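Local coordinates for protein beta-porphyranase (Bacteroides plebeius, PDB 4AWD) that cleaves the sulfated red-seaweed polysaccharide porphyran at linkages between beta-D-galactose and alpha-L-galactose-6-sulfate, releasing mostly disaccharides, at residues 145-159 with 171-185. Residues are numbered along the deposited sequence; the frame is centred on the assembly and turned at random.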
ATOM      1  N   THR A 145      -8.529 -12.879  -7.685  1.00 14.97           N
ATOM      2  CA  THR A 145      -7.232 -13.479  -7.846  1.00 15.06           C
ATOM      3  C   THR A 145      -6.668 -13.677  -6.447  1.00 15.45           C
ATOM      4  O   THR A 145      -7.090 -12.985  -5.515  1.00 15.67           O
ATOM      5  CB  THR A 145      -6.365 -12.491  -8.681  1.00 15.64           C
ATOM      6  OG1 THR A 145      -6.243 -12.956 -10.040  1.00 15.79           O
ATOM      7  CG2 THR A 145      -5.023 -12.251  -8.085  1.00 13.40           C
ATOM      8  N   THR A 146      -5.737 -14.623  -6.298  1.00 14.78           N
ATOM      9  CA  THR A 146      -5.047 -14.833  -5.033  1.00 14.35           C
ATOM     10  C   THR A 146      -3.766 -13.995  -4.893  1.00 14.14           C
ATOM     11  O   THR A 146      -2.904 -14.297  -4.055  1.00 13.98           O
ATOM     12  CB  THR A 146      -4.674 -16.313  -4.821  1.00 14.76           C
ATOM     13  OG1 THR A 146      -4.046 -16.814  -5.999  1.00 15.10           O
ATOM     14  CG2 THR A 146      -5.902 -17.176  -4.463  1.00 14.03           C
ATOM     15  N   MET A 147      -3.637 -12.960  -5.720  1.00 13.27           N
ATOM     16  CA  MET A 147      -2.592 -11.943  -5.558  1.00 12.67           C
ATOM     17  C   MET A 147      -3.188 -10.688  -4.918  1.00 12.49           C
ATOM     18  O   MET A 147      -4.382 -10.402  -5.073  1.00 12.35           O
ATOM     19  CB  MET A 147      -1.907 -11.621  -6.892  1.00 12.17           C
ATOM     20  CG  MET A 147      -0.910 -12.687  -7.293  1.00 11.70           C
ATOM     21  SD  MET A 147      -0.165 -12.492  -8.919  1.00 13.05           S
ATOM     22  CE  MET A 147       0.831 -11.015  -8.681  1.00 10.52           C
ATOM     23  N   SER A 148      -2.356  -9.963  -4.183  1.00 11.99           N
ATOM     24  CA  SER A 148      -2.818  -8.847  -3.360  1.00 11.86           C
ATOM     25  C   SER A 148      -3.281  -7.673  -4.210  1.00 11.37           C
ATOM     26  O   SER A 148      -2.826  -7.501  -5.340  1.00 10.91           O
ATOM     27  CB  SER A 148      -1.690  -8.365  -2.448  1.00 11.67           C
ATOM     28  OG  SER A 148      -0.624  -7.847  -3.241  1.00 13.26           O
ATOM     29  N   SER A 149      -4.205  -6.890  -3.655  1.00 11.02           N
ATOM     30  CA  SER A 149      -4.515  -5.550  -4.144  1.00 11.18           C
ATOM     31  C   SER A 149      -4.188  -4.653  -2.966  1.00 10.88           C
ATOM     32  O   SER A 149      -4.756  -4.837  -1.896  1.00 11.03           O
ATOM     33  CB  SER A 149      -5.998  -5.413  -4.502  1.00 10.76           C
ATOM     34  OG  SER A 149      -6.375  -6.331  -5.513  1.00 11.44           O
ATOM     35  N   THR A 150      -3.265  -3.709  -3.144  1.00 10.37           N
ATOM     36  CA  THR A 150      -2.813  -2.910  -2.012  1.00 10.32           C
ATOM     37  C   THR A 150      -2.677  -1.425  -2.330  1.00 10.06           C
ATOM     38  O   THR A 150      -2.562  -1.035  -3.482  1.00  9.94           O
ATOM     39  CB  THR A 150      -1.463  -3.403  -1.454  1.00 10.19           C
ATOM     40  OG1 THR A 150      -0.467  -3.294  -2.469  1.00 11.03           O
ATOM     41  CG2 THR A 150      -1.539  -4.844  -0.983  1.00 11.06           C
ATOM     42  N   PHE A 151      -2.692  -0.618  -1.269  1.00  9.72           N
ATOM     43  CA  PHE A 151      -2.472   0.818  -1.321  1.00  9.10           C
ATOM     44  C   PHE A 151      -1.763   1.159  -0.024  1.00  9.61           C
ATOM     45  O   PHE A 151      -2.315   0.936   1.061  1.00  9.85           O
ATOM     46  CB  PHE A 151      -3.812   1.571  -1.399  1.00  8.11           C
ATOM     47  CG  PHE A 151      -3.677   3.078  -1.369  1.00  5.85           C
ATOM     48  CD1 PHE A 151      -2.914   3.746  -2.319  1.00  2.00           C
ATOM     49  CD2 PHE A 151      -4.328   3.828  -0.407  1.00  6.52           C
ATOM     50  CE1 PHE A 151      -2.786   5.145  -2.299  1.00  2.00           C
ATOM     51  CE2 PHE A 151      -4.236   5.219  -0.388  1.00  6.10           C
ATOM     52  CZ  PHE A 151      -3.454   5.883  -1.324  1.00  5.68           C
ATOM     53  N   TRP A 152      -0.542   1.683  -0.130  1.00 10.09           N
ATOM     54  CA  TRP A 152       0.287   1.946   1.037  1.00 10.35           C
ATOM     55  C   TRP A 152       1.386   2.961   0.797  1.00 11.15           C
ATOM     56  O   TRP A 152       1.653   3.359  -0.338  1.00 11.59           O
ATOM     57  CB  TRP A 152       0.909   0.649   1.571  1.00 10.52           C
ATOM     58  CG  TRP A 152       1.571  -0.250   0.573  1.00  9.48           C
ATOM     59  CD1 TRP A 152       0.958  -0.967  -0.426  1.00  9.72           C
ATOM     60  CD2 TRP A 152       2.964  -0.594   0.520  1.00  8.62           C
ATOM     61  NE1 TRP A 152       1.892  -1.718  -1.113  1.00  9.77           N
ATOM     62  CE2 TRP A 152       3.128  -1.513  -0.550  1.00  9.09           C
ATOM     63  CE3 TRP A 152       4.089  -0.218   1.271  1.00  8.65           C
ATOM     64  CZ2 TRP A 152       4.381  -2.054  -0.893  1.00  8.58           C
ATOM     65  CZ3 TRP A 152       5.338  -0.764   0.938  1.00  8.72           C
ATOM     66  CH2 TRP A 152       5.468  -1.676  -0.137  1.00  8.84           C
ATOM     67  N   LEU A 153       2.021   3.363   1.891  1.00 11.87           N
ATOM     68  CA  LEU A 153       3.145   4.292   1.863  1.00 12.36           C
ATOM     69  C   LEU A 153       4.330   3.668   2.594  1.00 12.84           C
ATOM     70  O   LEU A 153       4.151   2.844   3.504  1.00 12.12           O
ATOM     71  CB  LEU A 153       2.782   5.632   2.516  1.00 12.20           C
ATOM     72  CG  LEU A 153       1.692   6.484   1.850  1.00 12.44           C
ATOM     73  CD1 LEU A 153       0.346   5.978   2.281  1.00 14.16           C
ATOM     74  CD2 LEU A 153       1.818   7.940   2.210  1.00 10.45           C
ATOM     75  N   SER A 154       5.532   4.074   2.190  1.00 13.12           N
ATOM     76  CA  SER A 154       6.755   3.527   2.726  1.00 13.84           C
ATOM     77  C   SER A 154       7.881   4.519   2.538  1.00 13.92           C
ATOM     78  O   SER A 154       7.777   5.444   1.726  1.00 14.02           O
ATOM     79  CB  SER A 154       7.107   2.245   1.968  1.00 14.13           C
ATOM     80  OG  SER A 154       7.980   1.427   2.717  1.00 15.06           O
ATOM     81  N   ASN A 155       8.964   4.313   3.278  1.00 13.71           N
ATOM     82  CA  ASN A 155      10.194   5.032   3.023  1.00 14.03           C
ATOM     83  C   ASN A 155      11.414   4.112   3.113  1.00 15.02           C
ATOM     84  O   ASN A 155      11.295   2.934   3.445  1.00 14.81           O
ATOM     85  CB  ASN A 155      10.322   6.271   3.921  1.00 13.75           C
ATOM     86  CG  ASN A 155      10.323   5.934   5.411  1.00 12.29           C
ATOM     87  OD1 ASN A 155      10.698   4.840   5.814  1.00 12.68           O
ATOM     88  ND2 ASN A 155       9.918   6.887   6.228  1.00 11.85           N
ATOM     89  N   ARG A 156      12.578   4.657   2.789  1.00 16.28           N
ATOM     90  CA  ARG A 156      13.807   3.892   2.765  1.00 17.66           C
ATOM     91  C   ARG A 156      14.551   3.977   4.092  1.00 18.19           C
ATOM     92  O   ARG A 156      14.356   4.920   4.854  1.00 18.36           O
ATOM     93  CB  ARG A 156      14.675   4.369   1.620  1.00 17.72           C
ATOM     94  CG  ARG A 156      14.028   4.097   0.285  1.00 20.06           C
ATOM     95  CD  ARG A 156      14.559   5.059  -0.725  1.00 24.38           C
ATOM     96  NE  ARG A 156      15.841   4.626  -1.280  1.00 26.39           N
ATOM     97  CZ  ARG A 156      16.697   5.431  -1.905  1.00 27.52           C
ATOM     98  NH1 ARG A 156      16.423   6.737  -2.046  1.00 27.85           N
ATOM     99  NH2 ARG A 156      17.830   4.927  -2.380  1.00 26.86           N
ATOM    100  N   PRO A 157      15.378   2.970   4.389  1.00 19.00           N
ATOM    101  CA  PRO A 157      16.052   2.907   5.682  1.00 19.92           C
ATOM    102  C   PRO A 157      17.072   4.019   5.892  1.00 20.73           C
ATOM    103  O   PRO A 157      17.744   4.430   4.963  1.00 20.37           O
ATOM    104  CB  PRO A 157      16.739   1.530   5.665  1.00 19.83           C
ATOM    105  CG  PRO A 157      16.753   1.097   4.251  1.00 19.20           C
ATOM    106  CD  PRO A 157      15.599   1.754   3.582  1.00 19.34           C
ATOM    107  N   VAL A 158      17.150   4.505   7.121  1.00 22.05           N
ATOM    108  CA  VAL A 158      18.079   5.558   7.498  1.00 23.30           C
ATOM    109  C   VAL A 158      19.011   4.979   8.556  1.00 24.24           C
ATOM    110  O   VAL A 158      18.558   4.313   9.502  1.00 24.57           O
ATOM    111  CB  VAL A 158      17.313   6.809   8.031  1.00 23.48           C
ATOM    112  CG1 VAL A 158      18.145   7.613   9.022  1.00 23.75           C
ATOM    113  CG2 VAL A 158      16.857   7.687   6.875  1.00 23.22           C
ATOM    114  N   MET A 159      20.308   5.210   8.380  1.00 25.24           N
ATOM    115  CA  MET A 159      21.320   4.674   9.289  1.00 26.61           C
ATOM    116  C   MET A 159      21.514   5.582  10.510  1.00 27.64           C
ATOM    117  O   MET A 159      21.547   6.812  10.391  1.00 27.51           O
ATOM    118  CB  MET A 159      22.648   4.448   8.551  1.00 26.16           C
ATOM    119  CG  MET A 159      23.605   3.479   9.235  1.00 26.30           C
ATOM    120  SD  MET A 159      24.677   4.240  10.485  1.00 28.55           S
ATOM    121  CE  MET A 159      25.806   5.201   9.464  1.00 25.91           C
ATOM    122  N   THR A 171      22.930   0.835  12.966  1.00 23.06           N
ATOM    123  CA  THR A 171      21.531   0.420  12.950  1.00 21.86           C
ATOM    124  C   THR A 171      20.760   1.112  11.821  1.00 21.12           C
ATOM    125  O   THR A 171      21.151   2.182  11.345  1.00 20.55           O
ATOM    126  CB  THR A 171      20.829   0.685  14.300  1.00 21.71           C
ATOM    127  OG1 THR A 171      20.481   2.071  14.401  1.00 22.11           O
ATOM    128  CG2 THR A 171      21.718   0.292  15.463  1.00 21.24           C
ATOM    129  N   TRP A 172      19.663   0.488  11.399  1.00 20.49           N
ATOM    130  CA  TRP A 172      18.800   1.061  10.379  1.00 20.20           C
ATOM    131  C   TRP A 172      17.345   0.962  10.782  1.00 19.27           C
ATOM    132  O   TRP A 172      16.933  -0.030  11.378  1.00 18.94           O
ATOM    133  CB  TRP A 172      19.003   0.373   9.035  1.00 20.50           C
ATOM    134  CG  TRP A 172      20.404   0.481   8.520  1.00 22.34           C
ATOM    135  CD1 TRP A 172      20.925   1.470   7.715  1.00 22.26           C
ATOM    136  CD2 TRP A 172      21.466  -0.436   8.768  1.00 23.81           C
ATOM    137  NE1 TRP A 172      22.246   1.215   7.455  1.00 22.85           N
ATOM    138  CE2 TRP A 172      22.607   0.055   8.094  1.00 24.45           C
ATOM    139  CE3 TRP A 172      21.568  -1.628   9.503  1.00 25.53           C
ATOM    140  CZ2 TRP A 172      23.838  -0.611   8.126  1.00 25.71           C
ATOM    141  CZ3 TRP A 172      22.793  -2.287   9.541  1.00 26.85           C
ATOM    142  CH2 TRP A 172      23.912  -1.778   8.850  1.00 26.09           C
ATOM    143  N   SER A 173      16.589   2.007  10.451  1.00 18.12           N
ATOM    144  CA  SER A 173      15.145   2.009  10.608  1.00 17.39           C
ATOM    145  C   SER A 173      14.439   2.603   9.387  1.00 16.88           C
ATOM    146  O   SER A 173      15.006   3.420   8.655  1.00 16.68           O
ATOM    147  CB  SER A 173      14.739   2.756  11.880  1.00 17.27           C
ATOM    148  OG  SER A 173      15.025   4.144  11.769  1.00 17.66           O
ATOM    149  N   SER A 174      13.210   2.151   9.169  1.00 16.31           N
ATOM    150  CA  SER A 174      12.307   2.736   8.183  1.00 15.99           C
ATOM    151  C   SER A 174      10.874   2.498   8.642  1.00 15.74           C
ATOM    152  O   SER A 174      10.648   1.819   9.643  1.00 15.91           O
ATOM    153  CB  SER A 174      12.535   2.153   6.790  1.00 15.65           C
ATOM    154  OG  SER A 174      12.192   0.780   6.735  1.00 16.30           O
ATOM    155  N   GLN A 175       9.913   3.082   7.935  1.00 15.31           N
ATOM    156  CA  GLN A 175       8.509   2.922   8.292  1.00 14.90           C
ATOM    157  C   GLN A 175       7.671   2.576   7.069  1.00 14.40           C
ATOM    158  O   GLN A 175       8.086   2.792   5.931  1.00 14.49           O
ATOM    159  CB  GLN A 175       7.956   4.170   8.994  1.00 14.77           C
ATOM    160  CG  GLN A 175       8.670   4.549  10.287  1.00 16.05           C
ATOM    161  CD  GLN A 175       9.960   5.337  10.038  1.00 17.07           C
ATOM    162  OE1 GLN A 175       9.987   6.277   9.249  1.00 15.93           O
ATOM    163  NE2 GLN A 175      11.031   4.943  10.715  1.00 18.37           N
ATOM    164  N   GLU A 176       6.482   2.058   7.328  1.00 13.52           N
ATOM    165  CA  GLU A 176       5.636   1.507   6.307  1.00 13.56           C
ATOM    166  C   GLU A 176       4.203   1.575   6.807  1.00 13.16           C
ATOM    167  O   GLU A 176       3.899   1.089   7.900  1.00 12.62           O
ATOM    168  CB  GLU A 176       6.029   0.046   6.036  1.00 13.76           C
ATOM    169  CG  GLU A 176       5.304  -0.607   4.874  1.00 14.42           C
ATOM    170  CD  GLU A 176       5.900  -1.953   4.514  1.00 17.56           C
ATOM    171  OE1 GLU A 176       6.936  -2.343   5.103  1.00 20.16           O
ATOM    172  OE2 GLU A 176       5.329  -2.641   3.651  1.00 19.56           O
ATOM    173  N   LEU A 177       3.341   2.179   6.000  1.00 12.45           N
ATOM    174  CA  LEU A 177       1.958   2.413   6.373  1.00 12.85           C
ATOM    175  C   LEU A 177       1.052   1.749   5.348  1.00 12.32           C
ATOM    176  O   LEU A 177       0.954   2.188   4.198  1.00 11.87           O
ATOM    177  CB  LEU A 177       1.685   3.928   6.502  1.00 13.15           C
ATOM    178  CG  LEU A 177       0.268   4.536   6.590  1.00 15.04           C
ATOM    179  CD1 LEU A 177      -0.552   3.918   7.699  1.00 17.32           C
ATOM    180  CD2 LEU A 177       0.347   6.051   6.801  1.00 14.77           C
ATOM    181  N   ASP A 178       0.434   0.658   5.768  1.00 12.29           N
ATOM    182  CA  ASP A 178      -0.449  -0.133   4.908  1.00 12.59           C
ATOM    183  C   ASP A 178      -1.871   0.328   5.112  1.00 12.20           C
ATOM    184  O   ASP A 178      -2.438   0.140   6.192  1.00 12.29           O
ATOM    185  CB  ASP A 178      -0.333  -1.628   5.247  1.00 13.18           C
ATOM    186  CG  ASP A 178       0.988  -2.225   4.791  1.00 13.49           C
ATOM    187  OD1 ASP A 178       1.282  -2.101   3.593  1.00 14.15           O
ATOM    188  OD2 ASP A 178       1.722  -2.814   5.621  1.00 15.27           O
ATOM    189  N   ILE A 179      -2.434   0.962   4.089  1.00 11.92           N
ATOM    190  CA  ILE A 179      -3.789   1.484   4.183  1.00 11.42           C
ATOM    191  C   ILE A 179      -4.783   0.365   3.875  1.00 10.98           C
ATOM    192  O   ILE A 179      -5.772   0.201   4.581  1.00 11.10           O
ATOM    193  CB  ILE A 179      -3.994   2.749   3.307  1.00 11.67           C
ATOM    194  CG1 ILE A 179      -3.140   3.895   3.868  1.00 11.47           C
ATOM    195  CG2 ILE A 179      -5.472   3.150   3.286  1.00 11.53           C
ATOM    196  CD1 ILE A 179      -2.958   5.100   2.969  1.00 10.97           C
ATOM    197  N   ILE A 180      -4.509  -0.419   2.837  1.00 10.51           N
ATOM    198  CA  ILE A 180      -5.267  -1.651   2.611  1.00  9.90           C
ATOM    199  C   ILE A 180      -4.420  -2.736   1.978  1.00  9.34           C
ATOM    200  O   ILE A 180      -3.647  -2.470   1.050  1.00  9.64           O
ATOM    201  CB  ILE A 180      -6.583  -1.417   1.777  1.00 10.39           C
ATOM    202  CG1 ILE A 180      -7.418  -2.705   1.673  1.00  9.54           C
ATOM    203  CG2 ILE A 180      -6.276  -0.808   0.369  1.00  9.52           C
ATOM    204  CD1 ILE A 180      -7.954  -3.230   3.026  1.00  8.91           C
ATOM    205  N   GLU A 181      -4.568  -3.949   2.508  1.00  8.50           N
ATOM    206  CA  GLU A 181      -4.188  -5.184   1.825  1.00  6.98           C
ATOM    207  C   GLU A 181      -5.432  -6.057   1.739  1.00  5.57           C
ATOM    208  O   GLU A 181      -6.136  -6.210   2.729  1.00  5.86           O
ATOM    209  CB  GLU A 181      -3.114  -5.940   2.613  1.00  7.73           C
ATOM    210  CG  GLU A 181      -1.809  -5.206   2.846  1.00  9.07           C
ATOM    211  CD  GLU A 181      -0.833  -6.021   3.667  1.00 12.64           C
ATOM    212  OE1 GLU A 181      -0.290  -7.019   3.133  1.00 15.80           O
ATOM    213  OE2 GLU A 181      -0.611  -5.685   4.853  1.00 11.96           O
ATOM    214  N   THR A 182      -5.735  -6.593   0.556  1.00  3.12           N
ATOM    215  CA  THR A 182      -6.711  -7.691   0.414  1.00  2.00           C
ATOM    216  C   THR A 182      -6.263  -8.565  -0.744  1.00  2.00           C
ATOM    217  O   THR A 182      -5.298  -8.214  -1.438  1.00  2.00           O
ATOM    218  CB  THR A 182      -8.097  -7.239   0.004  1.00  2.00           C
ATOM    219  OG1 THR A 182      -7.974  -6.047  -0.775  1.00  4.84           O
ATOM    220  CG2 THR A 182      -8.987  -7.026   1.174  1.00  4.25           C
ATOM    221  N   MET A 183      -6.959  -9.678  -0.952  1.00  4.08           N
ATOM    222  CA  MET A 183      -6.938 -10.380  -2.225  1.00  6.69           C
ATOM    223  C   MET A 183      -8.376 -10.803  -2.504  1.00  8.02           C
ATOM    224  O   MET A 183      -9.163 -10.931  -1.569  1.00  8.48           O
ATOM    225  CB  MET A 183      -5.981 -11.583  -2.211  1.00  6.79           C
ATOM    226  CG  MET A 183      -6.317 -12.680  -1.221  1.00  8.81           C
ATOM    227  SD  MET A 183      -5.169 -14.077  -1.296  1.00 13.81           S
ATOM    228  CE  MET A 183      -3.641 -13.354  -0.679  1.00 13.06           C
ATOM    229  N   GLY A 184      -8.720 -11.006  -3.770  1.00  8.87           N
ATOM    230  CA  GLY A 184     -10.098 -11.272  -4.118  1.00 10.65           C
ATOM    231  C   GLY A 184     -10.584 -12.674  -3.806  1.00 12.27           C
ATOM    232  O   GLY A 184     -11.776 -12.870  -3.515  1.00 12.39           O
ATOM    233  N   ILE A 185      -9.684 -13.652  -3.906  1.00 13.44           N
ATOM    234  CA  ILE A 185     -10.015 -15.057  -3.632  1.00 14.84           C
ATOM    235  C   ILE A 185      -9.171 -15.593  -2.474  1.00 15.76           C
ATOM    236  O   ILE A 185      -7.962 -15.335  -2.405  1.00 15.61           O
ATOM    237  CB  ILE A 185      -9.761 -15.977  -4.862  1.00 15.20           C
ATOM    238  CG1 ILE A 185     -10.593 -15.534  -6.077  1.00 15.02           C
ATOM    239  CG2 ILE A 185     -10.017 -17.453  -4.487  1.00 14.32           C
ATOM    240  CD1 ILE A 185     -10.174 -16.208  -7.419  1.00 13.41           C
TER
HETATM  241  O   HOH W   1      -6.663  -9.048  -5.308  1.00 11.97           O
HETATM  242  O   HOH W   2      10.010   0.366   5.187  1.00 25.45           O
HETATM  243  O   HOH W   3      17.618   4.619  12.025  1.00 23.00           O
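F151 and L153 pair with I180 and L177 as strand 149-154 runs antiparallel to strand 171-178 and its continuation 180-182, their short axes 164° and 162° apart in direction. At F151 the register slips by one residue: its carbonyl O accepts in its own plane from I179 N at 3.0 Å and I180 N at 3.1 Å, a classic beta bulge. The extra residue, I179, puts CD1 3.6 Å from F151 CE2 and 3.5 Å from L153 CD1, branched and aromatic carbons filling the apolar side, which strands 134-141 and 241-249 also pack against.

On the other side lie W152, E176, D178 and E181. This is the GH16 beta-sandwich, whose catalytic strand carries the glutamates on its concave side; E176 is probably the nucleophile and E181 the proton donor, as in related enzymes. The bulge falls between them. W152 swings CG between its backbone N and carbonyl carbon (chi1 48°), standing the indole up off the sheet on the face that carries the glutamates. D178 OD1 lies above the indole plane, offset toward the rim, while E176, fully extended, brings OE2 within 3.3 Å of W152 CZ3. The other carboxylate oxygen of E176 is bonded by W210 NE1, and E181 OE1 by Y289 OH.

Past S154 the regular pairing lapses: N155 N still bonds Q175 O, but the side-chain OD1 of N155, not its backbone O, accepts from Q175 N at 2.9 Å. N155 ND2 donates almost straight to Q175 OE1, the amide planes nearly perpendicular. Pairing resumes at V158 with S173. Beside it the flexible thioether chain of M159 crosses W172, M159 CG lying 3.2 Å from W172 NE1 and the sulfur making an oblique Met-aromatic contact with the five-membered ring.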